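Local coordinates for protein oxidoreductase YdhF (Escherichia coli, PDB 1OG6) that binds NADPH and probably works as an oxidoreductase of the aldo/keto reductase family, although its natural substrate is not established, at residues I7-P12 / P173-T178; F17-W22 / P259-G264; T101-I106 / A140-H145. One frame throughout, in Å; residues are numbered along the deposited sequence.

Contact 1: I7-P12 / P173-T178; sequences IAPQGP and PFTLAT
Ile7 N bonds to Pro12 O at 3.0 Å, closing the turn whose side chains settle on Ala177. Ala177 O lies in van der Waals contact with carbon from across: three atoms of Ile7 line up beside it, with Ile7 CD1 3.5 Å from Ala177 O, and Ala8 CB adds a fourth at 3.6 Å from the same oxygen. Ile7 gets there by holding CG1 between its backbone N and carbonyl carbon (chi1 60°), with the chain extended beyond it. That shape also lays Ile7 CD1 against the methyl of Ala177, 3.5 Å from its CB. Pro12 brings its ring carbon CD to the same methyl, at 4.1 Å from Ala177 CB. Ala8 comes down on the backbone, its CB 3.6 Å from Ala177 CA. Further out, Pro9 and Thr175 cross at about a right angle and meet through Pro9 CD and Thr175 CG2, 4.0 Å apart. Behind Ala177 stands Leu124 of strand 122-127. Residues 7-12 thus form the tip of the antiparallel hairpin of strands 4-6 and 13-20, laid on the lead-in to strand 179-182; such an N-terminal hairpin closes the bottom of the barrel in aldo/keto reductases.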
loop_
_atom_site.group_PDB
_atom_site.type_symbol
_atom_site.label_atom_id
_atom_site.label_comp_id
_atom_site.label_asym_id
_atom_site.label_seq_id
_atom_site.Cartn_x
_atom_site.Cartn_y
_atom_site.Cartn_z
ATOM N N ILE C 7 22.144 2.990 12.670
ATOM C CA ILE C 7 20.934 3.187 11.886
ATOM C C ILE C 7 20.316 1.993 11.151
ATOM O O ILE C 7 19.102 1.916 11.023
ATOM C CB ILE C 7 21.131 4.343 10.899
ATOM C CG1 ILE C 7 22.284 4.039 9.957
ATOM C CG2 ILE C 7 21.426 5.617 11.662
ATOM C CD1 ILE C 7 22.506 5.108 8.917
ATOM N N ALA C 8 21.124 1.062 10.672
ATOM C CA ALA C 8 20.580 -0.086 9.961
ATOM C C ALA C 8 21.282 -1.341 10.441
ATOM O O ALA C 8 22.096 -1.278 11.354
ATOM C CB ALA C 8 20.785 0.089 8.468
ATOM N N PRO C 9 20.957 -2.506 9.860
ATOM C CA PRO C 9 21.603 -3.755 10.274
ATOM C C PRO C 9 23.123 -3.761 10.095
ATOM O O PRO C 9 23.862 -4.035 11.045
ATOM C CB PRO C 9 20.901 -4.793 9.415
ATOM C CG PRO C 9 19.507 -4.278 9.428
ATOM C CD PRO C 9 19.712 -2.799 9.132
ATOM N N GLN C 10 23.599 -3.475 8.887
ATOM C CA GLN C 10 25.040 -3.431 8.658
ATOM C C GLN C 10 25.443 -1.963 8.623
ATOM O O GLN C 10 26.603 -1.617 8.428
ATOM C CB GLN C 10 25.396 -4.087 7.323
ATOM C CG GLN C 10 24.605 -5.348 6.994
ATOM C CD GLN C 10 24.343 -6.217 8.205
ATOM O OE1 GLN C 10 25.265 -6.592 8.934
ATOM N NE2 GLN C 10 23.074 -6.546 8.425
ATOM N N GLY C 11 24.452 -1.105 8.824
ATOM C CA GLY C 11 24.664 0.325 8.787
ATOM C C GLY C 11 25.700 0.870 9.734
ATOM O O GLY C 11 26.293 0.125 10.506
ATOM N N PRO C 12 25.923 2.192 9.689
ATOM C CA PRO C 12 26.869 2.964 10.496
ATOM C C PRO C 12 26.287 3.355 11.844
ATOM O O PRO C 12 25.130 3.078 12.128
ATOM C CB PRO C 12 27.129 4.177 9.623
ATOM C CG PRO C 12 25.766 4.446 9.081
ATOM C CD PRO C 12 25.260 3.066 8.703
ATOM N N PRO C 173 22.988 -5.332 -2.635
ATOM C CA PRO C 173 23.536 -6.417 -1.823
ATOM C C PRO C 173 23.626 -6.014 -0.343
ATOM O O PRO C 173 23.843 -6.858 0.528
ATOM C CB PRO C 173 24.899 -6.658 -2.460
ATOM C CG PRO C 173 25.300 -5.292 -2.893
ATOM C CD PRO C 173 24.034 -4.728 -3.479
ATOM N N PHE C 174 23.446 -4.723 -0.066
ATOM C CA PHE C 174 23.495 -4.210 1.303
ATOM C C PHE C 174 22.208 -3.489 1.727
ATOM O O PHE C 174 21.522 -2.888 0.898
ATOM C CB PHE C 174 24.706 -3.288 1.469
ATOM C CG PHE C 174 25.025 -2.463 0.247
ATOM C CD1 PHE C 174 24.133 -1.506 -0.223
ATOM C CD2 PHE C 174 26.245 -2.624 -0.414
ATOM C CE1 PHE C 174 24.454 -0.720 -1.329
ATOM C CE2 PHE C 174 26.575 -1.842 -1.521
ATOM C CZ PHE C 174 25.681 -0.891 -1.978
ATOM N N THR C 175 21.894 -3.547 3.020
ATOM C CA THR C 175 20.679 -2.930 3.549
ATOM C C THR C 175 20.709 -1.409 3.592
ATOM O O THR C 175 21.607 -0.819 4.201
ATOM C CB THR C 175 20.377 -3.411 4.973
ATOM O OG1 THR C 175 20.824 -4.761 5.128
ATOM C CG2 THR C 175 18.871 -3.351 5.240
ATOM N N LEU C 176 19.714 -0.787 2.956
ATOM C CA LEU C 176 19.603 0.671 2.919
ATOM C C LEU C 176 19.695 1.213 4.342
ATOM O O LEU C 176 18.854 0.923 5.190
ATOM C CB LEU C 176 18.286 1.092 2.253
ATOM C CG LEU C 176 18.215 0.926 0.728
ATOM C CD1 LEU C 176 16.785 0.992 0.266
ATOM C CD2 LEU C 176 19.035 2.003 0.042
ATOM N N ALA C 177 20.734 1.996 4.595
ATOM C CA ALA C 177 20.972 2.547 5.912
ATOM C C ALA C 177 19.842 3.390 6.470
ATOM O O ALA C 177 19.683 3.455 7.678
ATOM C CB ALA C 177 22.255 3.348 5.909
ATOM N N THR C 178 19.051 4.033 5.620
ATOM C CA THR C 178 17.972 4.877 6.137
ATOM C C THR C 178 16.998 5.364 5.064
ATOM O O THR C 178 17.118 5.017 3.897
ATOM C CB THR C 178 18.559 6.112 6.872
ATOM O OG1 THR C 178 17.538 6.735 7.647
ATOM C CG2 THR C 178 19.100 7.133 5.884
#

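Contact 2: F17-W22 / P259-G264; sequences FVMGYW and PIIGSG. With NAP (NADP nicotinamide-adenine-dinucleotide phosphate), chain F.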
loop_
_atom_site.group_PDB
_atom_site.type_symbol
_atom_site.label_atom_id
_atom_site.label_comp_id
_atom_site.label_asym_id
_atom_site.label_seq_id
_atom_site.Cartn_x
_atom_site.Cartn_y
_atom_site.Cartn_z
ATOM N N PHE C 17 20.991 12.698 17.369
ATOM C CA PHE C 17 20.549 13.992 16.843
ATOM C C PHE C 17 21.559 14.332 15.757
ATOM O O PHE C 17 22.764 14.379 16.016
ATOM C CB PHE C 17 20.556 15.099 17.903
ATOM C CG PHE C 17 19.270 15.220 18.689
ATOM C CD1 PHE C 17 19.033 14.430 19.813
ATOM C CD2 PHE C 17 18.299 16.139 18.321
ATOM C CE1 PHE C 17 17.848 14.558 20.556
ATOM C CE2 PHE C 17 17.110 16.267 19.064
ATOM C CZ PHE C 17 16.894 15.475 20.178
ATOM N N VAL C 18 21.059 14.535 14.541
ATOM C CA VAL C 18 21.873 14.869 13.379
ATOM C C VAL C 18 21.845 16.391 13.213
ATOM O O VAL C 18 20.823 17.017 13.472
ATOM C CB VAL C 18 21.281 14.219 12.111
ATOM C CG1 VAL C 18 22.116 14.549 10.920
ATOM C CG2 VAL C 18 21.182 12.725 12.285
ATOM N N MET C 19 22.954 16.989 12.789
ATOM C CA MET C 19 23.010 18.434 12.593
ATOM C C MET C 19 22.847 18.726 11.101
ATOM O O MET C 19 23.644 18.272 10.290
ATOM C CB MET C 19 24.346 18.972 13.094
ATOM C CG MET C 19 24.230 20.202 13.968
ATOM S SD MET C 19 23.390 21.544 13.126
ATOM C CE MET C 19 22.885 22.544 14.458
ATOM N N GLY C 20 21.820 19.484 10.733
ATOM C CA GLY C 20 21.592 19.761 9.325
ATOM C C GLY C 20 22.059 21.107 8.821
ATOM O O GLY C 20 21.752 22.146 9.407
ATOM N N TYR C 21 22.790 21.087 7.711
ATOM C CA TYR C 21 23.312 22.312 7.120
ATOM C C TYR C 21 22.604 22.732 5.831
ATOM O O TYR C 21 23.237 22.892 4.789
ATOM C CB TYR C 21 24.820 22.169 6.866
ATOM C CG TYR C 21 25.630 22.059 8.138
ATOM C CD1 TYR C 21 25.853 20.826 8.744
ATOM C CD2 TYR C 21 26.105 23.204 8.786
ATOM C CE1 TYR C 21 26.520 20.738 9.967
ATOM C CE2 TYR C 21 26.767 23.122 10.006
ATOM C CZ TYR C 21 26.965 21.891 10.588
ATOM O OH TYR C 21 27.582 21.810 11.809
ATOM N N TRP C 22 21.291 22.921 5.908
ATOM C CA TRP C 22 20.511 23.335 4.745
ATOM C C TRP C 22 20.457 24.858 4.657
ATOM O O TRP C 22 20.607 25.433 3.581
ATOM C CB TRP C 22 19.093 22.750 4.819
ATOM C CG TRP C 22 18.180 23.170 3.690
ATOM C CD1 TRP C 22 18.536 23.431 2.393
ATOM C CD2 TRP C 22 16.751 23.332 3.749
ATOM N NE1 TRP C 22 17.421 23.744 1.646
ATOM C CE2 TRP C 22 16.314 23.689 2.452
ATOM C CE3 TRP C 22 15.796 23.208 4.773
ATOM C CZ2 TRP C 22 14.964 23.922 2.151
ATOM C CZ3 TRP C 22 14.449 23.439 4.471
ATOM C CH2 TRP C 22 14.051 23.792 3.170
ATOM N N PRO C 259 16.239 12.866 14.977
ATOM C CA PRO C 259 15.860 14.245 14.656
ATOM C C PRO C 259 16.995 15.122 14.146
ATOM O O PRO C 259 18.062 15.168 14.738
ATOM C CB PRO C 259 15.255 14.749 15.962
ATOM C CG PRO C 259 15.964 13.964 16.981
ATOM C CD PRO C 259 16.012 12.583 16.402
ATOM N N ILE C 260 16.750 15.808 13.033
ATOM C CA ILE C 260 17.744 16.688 12.431
ATOM C C ILE C 260 17.499 18.133 12.848
ATOM O O ILE C 260 16.439 18.712 12.594
ATOM C CB ILE C 260 17.720 16.618 10.879
ATOM C CG1 ILE C 260 17.774 15.167 10.405
ATOM C CG2 ILE C 260 18.915 17.354 10.316
ATOM C CD1 ILE C 260 17.710 15.017 8.903
ATOM N N ILE C 261 18.500 18.707 13.494
ATOM C CA ILE C 261 18.424 20.072 13.964
ATOM C C ILE C 261 18.781 20.998 12.803
ATOM O O ILE C 261 19.757 20.768 12.096
ATOM C CB ILE C 261 19.380 20.263 15.166
ATOM C CG1 ILE C 261 19.081 19.196 16.225
ATOM C CG2 ILE C 261 19.196 21.639 15.773
ATOM C CD1 ILE C 261 19.995 19.198 17.421
ATOM N N GLY C 262 17.972 22.033 12.597
ATOM C CA GLY C 262 18.218 22.961 11.505
ATOM C C GLY C 262 18.571 24.371 11.933
ATOM O O GLY C 262 18.839 25.225 11.091
ATOM N N SER C 263 18.584 24.613 13.240
ATOM C CA SER C 263 18.905 25.929 13.785
ATOM C C SER C 263 20.372 26.314 13.631
ATOM O O SER C 263 21.262 25.466 13.723
ATOM C CB SER C 263 18.538 25.987 15.260
ATOM O OG SER C 263 18.957 27.214 15.823
ATOM N N GLY C 264 20.610 27.605 13.409
ATOM C CA GLY C 264 21.967 28.105 13.243
ATOM C C GLY C 264 22.551 28.717 14.507
ATOM O O GLY C 264 23.665 29.254 14.503
HETATM P PA NAP F . 13.378 22.384 11.409
HETATM O O1A NAP F . 11.969 22.434 11.366
HETATM O O2A NAP F . 14.209 21.605 12.406
HETATM O O5B NAP F . 13.966 23.876 11.492
HETATM C C5B NAP F . 13.363 24.773 12.448
HETATM C C4B NAP F . 13.597 26.199 11.841
HETATM O O4B NAP F . 12.934 27.077 12.832
HETATM C C3B NAP F . 15.070 26.684 11.842
HETATM O O3B NAP F . 15.252 27.344 10.595
HETATM C C2B NAP F . 15.226 27.652 12.999
HETATM O O2B NAP F . 15.942 28.837 12.660
HETATM C C1B NAP F . 13.777 28.017 13.437
HETATM N N9A NAP F . 13.657 27.949 14.885
HETATM C C8A NAP F . 14.131 27.031 15.804
HETATM N N7A NAP F . 13.820 27.304 17.058
HETATM C C5A NAP F . 13.092 28.482 16.949
HETATM C C6A NAP F . 12.489 29.266 17.948
HETATM N N6A NAP F . 12.489 29.033 19.275
HETATM N N1A NAP F . 11.808 30.424 17.529
HETATM N N3A NAP F . 12.326 30.017 15.163
HETATM C C4A NAP F . 12.991 28.882 15.602
HETATM O O3 NAP F . 13.897 21.873 9.997
HETATM P PN NAP F . 14.379 22.637 8.706
HETATM O O1N NAP F . 13.574 22.692 7.481
HETATM O O2N NAP F . 15.859 22.848 8.728
HETATM O O5D NAP F . 14.629 21.150 8.108
HETATM C C5D NAP F . 15.257 20.046 8.871
HETATM C C4D NAP F . 16.539 19.561 8.212
HETATM O O4D NAP F . 16.330 18.437 7.318
HETATM C C3D NAP F . 17.394 20.605 7.406
HETATM O O3D NAP F . 18.443 21.165 8.204
HETATM O O2D NAP F . 19.285 19.500 6.219
HETATM C C1D NAP F . 17.066 18.620 6.068
HETATM N N1N NAP F . 16.087 18.581 4.917
HETATM C C2N NAP F . 15.904 17.406 4.142
HETATM C C3N NAP F . 15.009 17.434 3.072
HETATM C C7N NAP F . 14.814 16.161 2.238
HETATM O O7N NAP F . 14.035 16.235 1.323
HETATM N N7N NAP F . 15.462 15.060 2.510
HETATM C C4N NAP F . 14.259 18.649 2.732
HETATM C C5N NAP F . 14.466 19.809 3.534
HETATM C C6N NAP F . 15.376 19.801 4.633
HETATM P P2B NAP F . 16.974 29.587 13.656
HETATM O O1X NAP F . 18.334 29.098 14.144
HETATM O O2X NAP F . 16.664 31.065 13.617
HETATM O O3X NAP F . 17.747 29.640 12.356
#
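Phe17 lies against Pro259 and Ile261 along its whole length. Its CB passes 4.0 Å from Pro259 O, and CG lies near Pro259 CG. On the ring, CD2 reaches Ile261 CD1 at 3.6 Å, while CE2 and CZ continue over the proline, whose CG sits above one face, 3.5 Å from the Phe17 ring centroid and offset toward the rim, a CH-pi contact. CG anti to the carbonyl carbon, beside the backbone N (chi1 -89°), turns the ring to this side. An alanine here would probably leave Pro259 CG without its aromatic partner and open a gap beside Ile261 CD1. The backbones run parallel, as the first and last of the eight barrel strands, where the TIM barrel closes: Val18 N binds Pro259 O, Ile261 N binds Val18 O at 2.9 Å, and Gly20 N binds Ile261 O at 2.8 Å. Ile260 CG2 lies beside Gly20 N. Met19, bent at chi2, brings CE to Ser263 O, just beyond strand 258-261. Ser263 OG and Gly264 N both bond to NADP O1X on the 2'-phosphate, the former at 2.6 Å. The C5N-C6N edge of the nicotinamide meets one face of the Trp22 indole, C6N 3.4 Å from Trp22 CE3.

Contact 3: T101-I106 / A140-H145; sequences TDRDHI and ADAFKH
The methyl of Ala142 is the meeting point of the two helices. Its CB lies 3.7 Å from Arg103 O and 4.0 Å from Ile106 CB, and Ile106 CG2 and CD1 both fork around it. Ile106 holds CG1 beside the backbone N and CG2 anti to it (chi1 -63°), which turns CG2 toward the next residue of the partner helix as well. There CG2 meets Phe143 at the ring edge, near its plane, 4.3 Å from CE1. On the solvent side Arg103 extends alongside Asp141, its NH1 4.3 Å from Asp141 CB. The charged atoms stop short of a bond, NH1 being 5.2 Å from Asp141 OD2, a separation at which the opposite charges would still probably attract. Arg103 NE instead pairs with the neighbouring Asp104, 3.4 Å from OD1. One layer out, Asp102 is the N-cap of helix 103-116: its backbone O accepts from Ile106 N at 3.1 Å, and its side chain takes a weak bond from His105 N. The Phe143 ring stacks on Phe155 of strand 152-158. The contact thus joins helices 103-116 and 136-147, neighbours on the outside of the barrel, above strand 122-127, whose Leu125 and Ile127 lie beneath Ile106, with Ile127 also touching Phe143.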
loop_
_atom_site.group_PDB
_atom_site.type_symbol
_atom_site.label_atom_id
_atom_site.label_comp_id
_atom_site.label_asym_id
_atom_site.label_seq_id
_atom_site.Cartn_x
_atom_site.Cartn_y
_atom_site.Cartn_z
ATOM N N THR C 101 18.315 10.788 -11.619
ATOM C CA THR C 101 18.767 9.563 -10.970
ATOM C C THR C 101 19.526 8.708 -11.992
ATOM O O THR C 101 19.592 7.485 -11.879
ATOM C CB THR C 101 17.564 8.757 -10.420
ATOM O OG1 THR C 101 16.703 8.378 -11.499
ATOM C CG2 THR C 101 16.764 9.596 -9.436
ATOM N N ASP C 102 20.087 9.382 -12.990
ATOM C CA ASP C 102 20.863 8.756 -14.057
ATOM C C ASP C 102 22.181 8.239 -13.481
ATOM O O ASP C 102 22.851 8.939 -12.728
ATOM C CB ASP C 102 21.119 9.801 -15.154
ATOM C CG ASP C 102 22.164 9.361 -16.161
ATOM O OD1 ASP C 102 21.962 8.308 -16.809
ATOM O OD2 ASP C 102 23.184 10.076 -16.306
ATOM N N ARG C 103 22.550 7.012 -13.834
ATOM C CA ARG C 103 23.781 6.407 -13.338
ATOM C C ARG C 103 24.963 7.366 -13.271
ATOM O O ARG C 103 25.499 7.630 -12.199
ATOM C CB ARG C 103 24.155 5.196 -14.201
ATOM C CG ARG C 103 25.495 4.542 -13.849
ATOM C CD ARG C 103 26.653 5.256 -14.529
ATOM N NE ARG C 103 27.966 4.797 -14.082
ATOM C CZ ARG C 103 28.405 3.547 -14.183
ATOM N NH1 ARG C 103 27.635 2.607 -14.715
ATOM N NH2 ARG C 103 29.622 3.240 -13.756
ATOM N N ASP C 104 25.374 7.877 -14.424
ATOM C CA ASP C 104 26.504 8.792 -14.501
ATOM C C ASP C 104 26.332 10.084 -13.718
ATOM O O ASP C 104 27.307 10.649 -13.231
ATOM C CB ASP C 104 26.813 9.126 -15.960
ATOM C CG ASP C 104 27.758 8.127 -16.598
ATOM O OD1 ASP C 104 27.415 6.929 -16.658
ATOM O OD2 ASP C 104 28.849 8.541 -17.040
ATOM N N HIS C 105 25.105 10.567 -13.597
ATOM C CA HIS C 105 24.904 11.801 -12.867
ATOM C C HIS C 105 25.213 11.638 -11.391
ATOM O O HIS C 105 25.852 12.494 -10.785
ATOM C CB HIS C 105 23.484 12.310 -13.029
ATOM C CG HIS C 105 23.183 13.473 -12.146
ATOM N ND1 HIS C 105 22.961 13.336 -10.794
ATOM C CD2 HIS C 105 23.140 14.800 -12.402
ATOM C CE1 HIS C 105 22.793 14.528 -10.253
ATOM N NE2 HIS C 105 22.898 15.434 -11.208
ATOM N N ILE C 106 24.749 10.543 -10.806
ATOM C CA ILE C 106 25.003 10.292 -9.393
ATOM C C ILE C 106 26.514 10.275 -9.151
ATOM O O ILE C 106 27.036 11.118 -8.419
ATOM C CB ILE C 106 24.384 8.941 -8.937
ATOM C CG1 ILE C 106 22.865 8.994 -9.080
ATOM C CG2 ILE C 106 24.753 8.647 -7.495
ATOM C CD1 ILE C 106 22.204 7.657 -8.949
ATOM N N ALA C 140 21.656 1.218 -8.742
ATOM C CA ALA C 140 22.403 0.169 -8.073
ATOM C C ALA C 140 23.838 0.129 -8.561
ATOM O O ALA C 140 24.745 -0.111 -7.777
ATOM C CB ALA C 140 21.745 -1.165 -8.306
ATOM N N ASP C 141 24.042 0.363 -9.858
ATOM C CA ASP C 141 25.384 0.344 -10.447
ATOM C C ASP C 141 26.214 1.539 -10.002
ATOM O O ASP C 141 27.404 1.404 -9.728
ATOM C CB ASP C 141 25.322 0.312 -11.984
ATOM C CG ASP C 141 24.697 -0.975 -12.525
ATOM O OD1 ASP C 141 24.948 -2.057 -11.940
ATOM O OD2 ASP C 141 23.967 -0.909 -13.545
ATOM N N ALA C 142 25.595 2.711 -9.937
ATOM C CA ALA C 142 26.313 3.895 -9.492
ATOM C C ALA C 142 26.765 3.647 -8.055
ATOM O O ALA C 142 27.807 4.125 -7.632
ATOM C CB ALA C 142 25.408 5.114 -9.555
ATOM N N PHE C 143 25.972 2.879 -7.315
ATOM C CA PHE C 143 26.268 2.564 -5.926
ATOM C C PHE C 143 27.382 1.532 -5.762
ATOM O O PHE C 143 28.245 1.689 -4.905
ATOM C CB PHE C 143 24.994 2.083 -5.217
ATOM C CG PHE C 143 24.060 3.202 -4.800
ATOM C CD1 PHE C 143 24.313 4.522 -5.159
ATOM C CD2 PHE C 143 22.925 2.930 -4.044
ATOM C CE1 PHE C 143 23.452 5.548 -4.772
ATOM C CE2 PHE C 143 22.060 3.956 -3.653
ATOM C CZ PHE C 143 22.326 5.263 -4.020
ATOM N N LYS C 144 27.363 0.478 -6.574
ATOM C CA LYS C 144 28.394 -0.559 -6.496
ATOM C C LYS C 144 29.739 0.094 -6.774
ATOM O O LYS C 144 30.765 -0.285 -6.204
ATOM C CB LYS C 144 28.152 -1.655 -7.541
ATOM C CG LYS C 144 26.778 -2.306 -7.493
ATOM C CD LYS C 144 26.579 -3.127 -6.232
ATOM C CE LYS C 144 25.225 -3.830 -6.247
ATOM N NZ LYS C 144 25.036 -4.731 -7.421
ATOM N N HIS C 145 29.715 1.082 -7.664
ATOM C CA HIS C 145 30.913 1.806 -8.047
ATOM C C HIS C 145 31.451 2.631 -6.890
ATOM O O HIS C 145 32.516 2.335 -6.358
ATOM C CB HIS C 145 30.616 2.723 -9.232
ATOM C CG HIS C 145 31.814 3.479 -9.718
ATOM N ND1 HIS C 145 32.864 2.867 -10.369
ATOM C CD2 HIS C 145 32.152 4.785 -9.602
ATOM C CE1 HIS C 145 33.799 3.765 -10.632
ATOM N NE2 HIS C 145 33.392 4.935 -10.175
#

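From the N terminus the chain first turns through 7-12, the hairpin tip, then runs along strand 13-20, whose end carries 17-22. Both wait for partners far ahead. Contact 3 is the first to close, bringing helix 136-147 back against helix 103-116 over only 33 intervening residues. Contact 1 closes next at 173-178, so contact 3 falls within its span; contact 2 closes last at 259-264 and crosses contact 1, their segments alternating. Contact 3 lies within the contact 2 span too. Pro173 of contact 1 packs on Lys144 of contact 3. Together they tie the hairpin floor, the seam between the first and last strands of the barrel, and the helical shell.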